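Local coordinates for enoyl-CoA hydratase/isomerase family protein (Pseudomonas syringae pv. tomato, PDB 3OT6), which probably acts on acyl-CoA thioesters as a hydratase or isomerase of the crotonase-like family, at residues 94-99 / 198-203. Numbering follows the deposited sequence.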
ATOM      1  N   PRO A  94     -14.172  -0.036  -4.233  1.00 21.08           N
ATOM      2  CA  PRO A  94     -15.456  -0.728  -4.049  1.00 21.37           C
ATOM      3  C   PRO A  94     -15.402  -2.252  -3.870  1.00 21.74           C
ATOM      4  O   PRO A  94     -16.388  -2.849  -3.426  1.00 21.46           O
ATOM      5  CB  PRO A  94     -16.287  -0.289  -5.252  1.00 22.03           C
ATOM      6  CG  PRO A  94     -15.321   0.170  -6.290  1.00 22.99           C
ATOM      7  CD  PRO A  94     -14.055   0.636  -5.530  1.00 22.22           C
ATOM      8  N   PHE A  95     -14.249  -2.861  -4.124  1.00 21.28           N
ATOM      9  CA  PHE A  95     -14.059  -4.304  -3.927  1.00 21.94           C
ATOM     10  C   PHE A  95     -12.800  -4.501  -3.045  1.00 22.65           C
ATOM     11  O   PHE A  95     -11.979  -3.572  -2.914  1.00 23.63           O
ATOM     12  CB  PHE A  95     -13.928  -5.053  -5.294  1.00 21.52           C
ATOM     13  CG  PHE A  95     -15.040  -4.767  -6.204  1.00 21.44           C
ATOM     14  CD1 PHE A  95     -16.182  -5.558  -6.178  1.00 22.00           C
ATOM     15  CD2 PHE A  95     -15.007  -3.647  -7.034  1.00 22.54           C
ATOM     16  CE1 PHE A  95     -17.262  -5.255  -6.976  1.00 19.45           C
ATOM     17  CE2 PHE A  95     -16.088  -3.323  -7.825  1.00 22.65           C
ATOM     18  CZ  PHE A  95     -17.231  -4.121  -7.778  1.00 23.34           C
ATOM     19  N   PRO A  96     -12.652  -5.697  -2.447  1.00 21.99           N
ATOM     20  CA  PRO A  96     -11.586  -5.938  -1.517  1.00 22.06           C
ATOM     21  C   PRO A  96     -10.210  -5.802  -2.182  1.00 22.94           C
ATOM     22  O   PRO A  96     -10.028  -6.270  -3.305  1.00 25.45           O
ATOM     23  CB  PRO A  96     -11.857  -7.392  -1.067  1.00 20.93           C
ATOM     24  CG  PRO A  96     -13.405  -7.523  -1.166  1.00 20.56           C
ATOM     25  CD  PRO A  96     -13.599  -6.838  -2.497  1.00 22.62           C
ATOM     26  N   ILE A  97      -9.264  -5.142  -1.512  1.00 22.93           N
ATOM     27  CA  ILE A  97      -7.877  -5.133  -1.937  1.00 22.26           C
ATOM     28  C   ILE A  97      -6.974  -5.959  -0.994  1.00 22.17           C
ATOM     29  O   ILE A  97      -6.917  -5.721   0.244  1.00 22.96           O
ATOM     30  CB  ILE A  97      -7.352  -3.717  -2.119  1.00 22.59           C
ATOM     31  CG1 ILE A  97      -8.226  -2.965  -3.127  1.00 21.51           C
ATOM     32  CG2 ILE A  97      -5.896  -3.747  -2.671  1.00 22.17           C
ATOM     33  CD1 ILE A  97      -7.785  -1.524  -3.367  1.00 19.65           C
ATOM     34  N   ILE A  98      -6.313  -6.961  -1.591  1.00 21.26           N
ATOM     35  CA  ILE A  98      -5.315  -7.784  -0.929  1.00 19.91           C
ATOM     36  C   ILE A  98      -3.966  -7.261  -1.352  1.00 20.54           C
ATOM     37  O   ILE A  98      -3.725  -6.954  -2.538  1.00 20.89           O
ATOM     38  CB  ILE A  98      -5.443  -9.259  -1.329  1.00 19.64           C
ATOM     39  CG1 ILE A  98      -6.856  -9.764  -1.058  1.00 18.22           C
ATOM     40  CG2 ILE A  98      -4.477 -10.141  -0.557  1.00 17.52           C
ATOM     41  CD1 ILE A  98      -7.137 -11.257  -1.607  1.00 16.55           C
ATOM     42  N   VAL A  99      -3.086  -7.085  -0.387  1.00 21.17           N
ATOM     43  CA  VAL A  99      -1.698  -6.773  -0.738  1.00 21.09           C
ATOM     44  C   VAL A  99      -0.914  -7.993  -0.345  1.00 21.84           C
ATOM     45  O   VAL A  99      -0.995  -8.467   0.831  1.00 21.92           O
ATOM     46  CB  VAL A  99      -1.149  -5.480  -0.046  1.00 20.98           C
ATOM     47  CG1 VAL A  99       0.359  -5.287  -0.375  1.00 18.33           C
ATOM     48  CG2 VAL A  99      -1.955  -4.292  -0.514  1.00 18.23           C
ATOM     49  N   LYS A 198     -14.663 -13.719  -1.955  1.00 31.79           N
ATOM     50  CA  LYS A 198     -15.719 -13.922  -2.968  1.00 32.87           C
ATOM     51  C   LYS A 198     -17.085 -14.224  -2.315  1.00 33.24           C
ATOM     52  O   LYS A 198     -18.110 -13.925  -2.892  1.00 33.49           O
ATOM     53  CB  LYS A 198     -15.344 -15.056  -3.924  1.00 32.71           C
ATOM     54  CG  LYS A 198     -14.455 -14.635  -5.051  1.00 32.62           C
ATOM     55  CD  LYS A 198     -13.984 -15.858  -5.751  1.00 31.45           C
ATOM     56  CE  LYS A 198     -13.536 -15.494  -7.130  1.00 30.50           C
ATOM     57  NZ  LYS A 198     -12.687 -16.597  -7.680  1.00 28.36           N
ATOM     58  N   LYS A 199     -17.079 -14.758  -1.088  1.00 33.87           N
ATOM     59  CA  LYS A 199     -18.299 -15.164  -0.394  1.00 34.19           C
ATOM     60  C   LYS A 199     -19.124 -14.083   0.254  1.00 34.55           C
ATOM     61  O   LYS A 199     -20.240 -14.372   0.707  1.00 35.93           O
ATOM     62  CB  LYS A 199     -17.971 -16.188   0.649  1.00 35.32           C
ATOM     63  CG  LYS A 199     -17.537 -17.461   0.028  1.00 38.10           C
ATOM     64  CD  LYS A 199     -17.356 -18.447   1.101  1.00 45.11           C
ATOM     65  CE  LYS A 199     -16.813 -19.722   0.474  1.00 52.23           C
ATOM     66  NZ  LYS A 199     -16.627 -20.661   1.621  1.00 56.08           N
ATOM     67  N   ILE A 200     -18.612 -12.846   0.284  1.00 33.83           N
ATOM     68  CA  ILE A 200     -19.327 -11.726   0.892  1.00 32.89           C
ATOM     69  C   ILE A 200     -20.082 -10.888  -0.124  1.00 32.42           C
ATOM     70  O   ILE A 200     -19.815 -10.913  -1.325  1.00 33.61           O
ATOM     71  CB  ILE A 200     -18.390 -10.808   1.786  1.00 32.79           C
ATOM     72  CG1 ILE A 200     -17.476  -9.937   0.909  1.00 32.52           C
ATOM     73  CG2 ILE A 200     -17.611 -11.657   2.772  1.00 31.18           C
ATOM     74  CD1 ILE A 200     -16.516  -9.055   1.633  1.00 27.89           C
ATOM     75  N   ASN A 201     -21.004 -10.102   0.373  1.00 30.78           N
ATOM     76  CA  ASN A 201     -21.801  -9.317  -0.490  1.00 29.61           C
ATOM     77  C   ASN A 201     -21.078  -7.993  -0.808  1.00 29.49           C
ATOM     78  O   ASN A 201     -20.764  -7.194   0.080  1.00 27.93           O
ATOM     79  CB  ASN A 201     -23.186  -9.133   0.170  1.00 29.70           C
ATOM     80  CG  ASN A 201     -24.075  -8.240  -0.634  1.00 28.80           C
ATOM     81  OD1 ASN A 201     -23.983  -7.012  -0.563  1.00 30.53           O
ATOM     82  ND2 ASN A 201     -24.869  -8.839  -1.480  1.00 27.30           N
HETATM   83  N   MSE A 202     -20.808  -7.781  -2.092  1.00 30.35           N
HETATM   84  CA  MSE A 202     -19.907  -6.744  -2.555  1.00 30.54           C
HETATM   85  C   MSE A 202     -20.518  -5.389  -2.256  1.00 30.78           C
HETATM   86  O   MSE A 202     -19.817  -4.410  -1.913  1.00 30.71           O
HETATM   87  CB  MSE A 202     -19.646  -6.907  -4.064  1.00 30.67           C
HETATM   88  CG  MSE A 202     -18.639  -8.056  -4.388  1.00 33.59           C
HETATM   89 SE   MSE A 202     -17.043  -8.070  -3.154  1.00 36.54          SE
HETATM   90  CE  MSE A 202     -16.734  -9.986  -2.991  1.00 34.19           C
ATOM     91  N   ASN A 203     -21.835  -5.311  -2.403  1.00 29.68           N
ATOM     92  CA  ASN A 203     -22.500  -4.034  -2.176  1.00 28.85           C
ATOM     93  C   ASN A 203     -22.454  -3.642  -0.696  1.00 27.17           C
ATOM     94  O   ASN A 203     -22.071  -2.529  -0.366  1.00 27.49           O
ATOM     95  CB  ASN A 203     -23.938  -4.071  -2.659  1.00 29.58           C
ATOM     96  CG  ASN A 203     -24.649  -2.792  -2.345  1.00 33.46           C
ATOM     97  OD1 ASN A 203     -24.441  -1.797  -3.042  1.00 39.27           O
ATOM     98  ND2 ASN A 203     -25.476  -2.783  -1.261  1.00 33.22           N
TER
HETATM   99  O   HOH W   1     -19.023  -3.499  -4.383  1.00 21.74           O
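Met202, a selenomethionine, meets Phe95 and Pro96 through its side chain, an example of one chain, bent at chi2 and chi3, meeting two rings. Its CG lies beside the backbone N (chi1 -77°) and comes up at the edge of the Phe95 ring, near the ring plane, with CG 3.9 Å from Phe95 CD1. SE lies 4.0 Å from Phe95 CD1, the same corner of the ring. This is a Met-aromatic contact of the edge-on kind: SE sits 5.4 Å from the centroid of the Phe95 ring and 77° off its normal, so the aromatic C-H rim, rather than the pi face, is what the selenium meets.

Apolar packing continues on the pyrrolidine ring, where Pro96 CD is 3.7 Å from Met202 SE, the Met202 chain crossing Pro96 at about a right angle. The CD1 tip of Ile200 adds a looser touch on Pro96 CG, at the more exposed margin. In the crotonase-like fold built here, 94-96 lead into strand 97-100 of the parallel part of the main sheet, whereas 198-203 turn from helix 186-197 into the long C-terminal helix 202-230. The contact thus packs the loop before a central strand against the start of that helix, whose N-cap is Asn201, its OD1 accepting from Ala204 N. Leu197 and His205 also touch Pro96.

Polar linkage between the segments runs through water: one molecule donates to Pro94 O at 2.9 Å and, in a weak bond, to Met202 O at 2.7 Å, bridging two carbonyls that cannot bond each other directly.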